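PDB 6P2K: fibronectin type III domain-containing protein from Simiduia agarivorans, which probably hydrolyses xyloglucan as a glycoside hydrolase family 74 enzyme, its catalytic module built from seven-bladed beta-propellers. Local coordinates for residues G14-A22 / V29-E37. Residues are numbered along the deposited sequence; the frame is centred on the assembly and turned at random.
Sequences GGQVQDVVA and VVYMASDME. With ZN (zinc ion), chain Q.
Val21 and Tyr31 pair at the regular end of an antiparallel beta hairpin, strands 17-22 and 30-34, the first two strands of a four-stranded propeller blade. Their backbones exchange two hydrogen bonds, Val21 N to Tyr31 O being 2.8 Å. Back toward Gln16, Gln18 and Asp19 both face Ala33 in a classic beta bulge: Gln18 N donates to Ala33 O at 2.9 Å, and Ala33 N reaches Asp19 O almost straight (176°). On the face carrying Val20, Val30 and Met32, Val20 CG2 rests 3.8 Å from Met32 CG, while Val20 CG1 lies against Val30 CB; Trp350 of strand 348-351 touches both valines. Beyond the bulge, Gln16, its CG anti to the backbone N (chi1 -180°), extends to place OE1 2.1 Å from the zinc ion, which Asp124 and three waters bind. One of these waters donates to Asp35 OD2 at 3.2 Å. Gln18 NE2 merely touches Asp35 OD2 at 4.0 Å, amide and carboxylate planes 15° apart. An alanine in place of Asp35 would probably leave that zinc-bound water without this acceptor. The hairpin joins an apolar face packed against another blade to a zinc site beside its bulged end, where Asp35's charge probably steadies the water from the second shell.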
loop_
_atom_site.group_PDB
_atom_site.type_symbol
_atom_site.label_atom_id
_atom_site.label_comp_id
_atom_site.label_asym_id
_atom_site.label_seq_id
_atom_site.Cartn_x
_atom_site.Cartn_y
_atom_site.Cartn_z
ATOM N N GLY B 14 16.262 36.224 2.675
ATOM C CA GLY B 14 15.347 35.853 3.734
ATOM C C GLY B 14 14.995 36.962 4.701
ATOM O O GLY B 14 14.219 36.720 5.633
ATOM N N GLY B 15 15.551 38.162 4.518
ATOM C CA GLY B 15 15.181 39.303 5.323
ATOM C C GLY B 15 14.844 40.483 4.433
ATOM O O GLY B 15 15.201 40.523 3.256
ATOM N N GLN B 16 14.143 41.451 5.021
ATOM C CA GLN B 16 13.666 42.608 4.270
ATOM C C GLN B 16 14.823 43.315 3.572
ATOM O O GLN B 16 15.831 43.654 4.196
ATOM C CB GLN B 16 12.935 43.573 5.205
ATOM C CG GLN B 16 12.384 44.819 4.526
ATOM C CD GLN B 16 11.518 45.661 5.454
ATOM O OE1 GLN B 16 12.010 46.555 6.151
ATOM N NE2 GLN B 16 10.220 45.377 5.465
ATOM N N VAL B 17 14.677 43.518 2.266
ATOM C CA VAL B 17 15.718 44.111 1.435
ATOM C C VAL B 17 15.397 45.585 1.239
ATOM O O VAL B 17 14.258 45.943 0.910
ATOM C CB VAL B 17 15.833 43.385 0.085
ATOM C CG1 VAL B 17 16.916 44.022 -0.770
ATOM C CG2 VAL B 17 16.123 41.909 0.301
ATOM N N GLN B 18 16.398 46.443 1.442
ATOM C CA GLN B 18 16.180 47.882 1.351
ATOM C C GLN B 18 16.307 48.399 -0.074
ATOM O O GLN B 18 15.483 49.214 -0.506
ATOM C CB GLN B 18 17.158 48.622 2.265
ATOM C CG GLN B 18 17.149 48.121 3.696
ATOM C CD GLN B 18 15.798 48.301 4.363
ATOM O OE1 GLN B 18 15.338 49.425 4.567
ATOM N NE2 GLN B 18 15.152 47.189 4.704
ATOM N N ASP B 19 17.308 47.936 -0.821
ATOM C CA ASP B 19 17.536 48.445 -2.166
ATOM C C ASP B 19 18.562 47.574 -2.873
ATOM O O ASP B 19 19.355 46.872 -2.239
ATOM C CB ASP B 19 18.012 49.900 -2.138
ATOM C CG ASP B 19 17.657 50.649 -3.401
ATOM O OD1 ASP B 19 16.956 50.072 -4.258
ATOM O OD2 ASP B 19 18.077 51.816 -3.536
ATOM N N VAL B 20 18.525 47.629 -4.203
ATOM C CA VAL B 20 19.575 47.096 -5.063
ATOM C C VAL B 20 19.909 48.188 -6.068
ATOM O O VAL B 20 19.024 48.652 -6.798
ATOM C CB VAL B 20 19.148 45.803 -5.781
ATOM C CG1 VAL B 20 20.189 45.407 -6.816
ATOM C CG2 VAL B 20 18.934 44.681 -4.775
ATOM N N VAL B 21 21.171 48.609 -6.096
ATOM C CA VAL B 21 21.595 49.777 -6.859
ATOM C C VAL B 21 22.614 49.347 -7.904
ATOM O O VAL B 21 23.620 48.710 -7.572
ATOM C CB VAL B 21 22.184 50.864 -5.943
ATOM C CG1 VAL B 21 22.475 52.126 -6.745
ATOM C CG2 VAL B 21 21.236 51.160 -4.791
ATOM N N ALA B 22 22.365 49.721 -9.155
ATOM C CA ALA B 22 23.286 49.401 -10.233
ATOM C C ALA B 22 24.408 50.427 -10.308
ATOM O O ALA B 22 24.192 51.626 -10.108
ATOM C CB ALA B 22 22.548 49.338 -11.569
ATOM N N VAL B 29 27.313 45.188 -12.456
ATOM C CA VAL B 29 27.817 45.501 -11.121
ATOM C C VAL B 29 26.689 46.141 -10.319
ATOM O O VAL B 29 26.175 47.201 -10.690
ATOM C CB VAL B 29 29.045 46.422 -11.178
ATOM C CG1 VAL B 29 29.458 46.818 -9.774
ATOM C CG2 VAL B 29 30.185 45.709 -11.882
ATOM N N VAL B 30 26.293 45.491 -9.223
ATOM C CA VAL B 30 25.190 45.954 -8.390
ATOM C C VAL B 30 25.562 45.815 -6.921
ATOM O O VAL B 30 26.365 44.959 -6.534
ATOM C CB VAL B 30 23.880 45.180 -8.668
ATOM C CG1 VAL B 30 23.337 45.529 -10.043
ATOM C CG2 VAL B 30 24.113 43.681 -8.545
ATOM N N TYR B 31 24.951 46.664 -6.097
ATOM C CA TYR B 31 25.104 46.628 -4.651
ATOM C C TYR B 31 23.736 46.422 -4.022
ATOM O O TYR B 31 22.734 46.954 -4.511
ATOM C CB TYR B 31 25.743 47.916 -4.134
ATOM C CG TYR B 31 27.158 48.100 -4.625
ATOM C CD1 TYR B 31 27.417 48.677 -5.862
ATOM C CD2 TYR B 31 28.235 47.673 -3.863
ATOM C CE1 TYR B 31 28.713 48.835 -6.316
ATOM C CE2 TYR B 31 29.532 47.827 -4.307
ATOM C CZ TYR B 31 29.766 48.407 -5.532
ATOM O OH TYR B 31 31.058 48.554 -5.975
ATOM N N MET B 32 23.694 45.635 -2.948
ATOM C CA MET B 32 22.453 45.349 -2.242
ATOM C C MET B 32 22.538 45.890 -0.825
ATOM O O MET B 32 23.534 45.665 -0.126
ATOM C CB MET B 32 22.151 43.851 -2.212
ATOM C CG MET B 32 20.763 43.537 -1.670
ATOM S SD MET B 32 20.799 42.955 0.033
ATOM C CE MET B 32 21.504 41.343 -0.242
ATOM N N ALA B 33 21.488 46.588 -0.404
ATOM C CA ALA B 33 21.420 47.190 0.922
ATOM C C ALA B 33 20.539 46.319 1.810
ATOM O O ALA B 33 19.312 46.301 1.656
ATOM C CB ALA B 33 20.880 48.616 0.841
ATOM N N SER B 34 21.166 45.589 2.724
ATOM C CA SER B 34 20.453 44.868 3.765
ATOM C C SER B 34 20.292 45.767 4.986
ATOM O O SER B 34 20.874 46.851 5.069
ATOM C CB SER B 34 21.198 43.589 4.138
ATOM O OG SER B 34 22.364 43.899 4.880
ATOM N N ASP B 35 19.494 45.314 5.947
ATOM C CA ASP B 35 19.322 46.078 7.175
ATOM C C ASP B 35 20.113 45.512 8.349
ATOM O O ASP B 35 20.118 46.126 9.422
ATOM C CB ASP B 35 17.833 46.194 7.541
ATOM C CG ASP B 35 17.109 44.862 7.532
ATOM O OD1 ASP B 35 17.739 43.825 7.229
ATOM O OD2 ASP B 35 15.895 44.857 7.831
ATOM N N MET B 36 20.798 44.375 8.176
ATOM C CA MET B 36 21.622 43.832 9.249
ATOM C C MET B 36 22.955 43.247 8.792
ATOM O O MET B 36 23.717 42.780 9.642
ATOM C CB MET B 36 20.841 42.764 10.036
ATOM C CG MET B 36 19.624 43.325 10.764
ATOM S SD MET B 36 18.823 42.186 11.898
ATOM C CE MET B 36 19.798 42.439 13.380
ATOM N N GLU B 37 23.270 43.267 7.494
ATOM C CA GLU B 37 24.543 42.758 6.988
ATOM C C GLU B 37 25.364 43.815 6.263
ATOM O O GLU B 37 26.401 43.479 5.681
ATOM C CB GLU B 37 24.331 41.576 6.035
ATOM C CG GLU B 37 24.035 40.266 6.711
ATOM C CD GLU B 37 22.657 40.243 7.306
ATOM O OE1 GLU B 37 22.533 39.817 8.471
ATOM O OE2 GLU B 37 21.704 40.663 6.610
HETATM ZN ZN ZN Q . 12.392 47.997 7.571
HETATM O O HOH W 1 13.193 46.367 8.630
HETATM O O HOH W 2 10.385 47.877 8.182
HETATM O O HOH W 3 13.104 49.595 6.396
#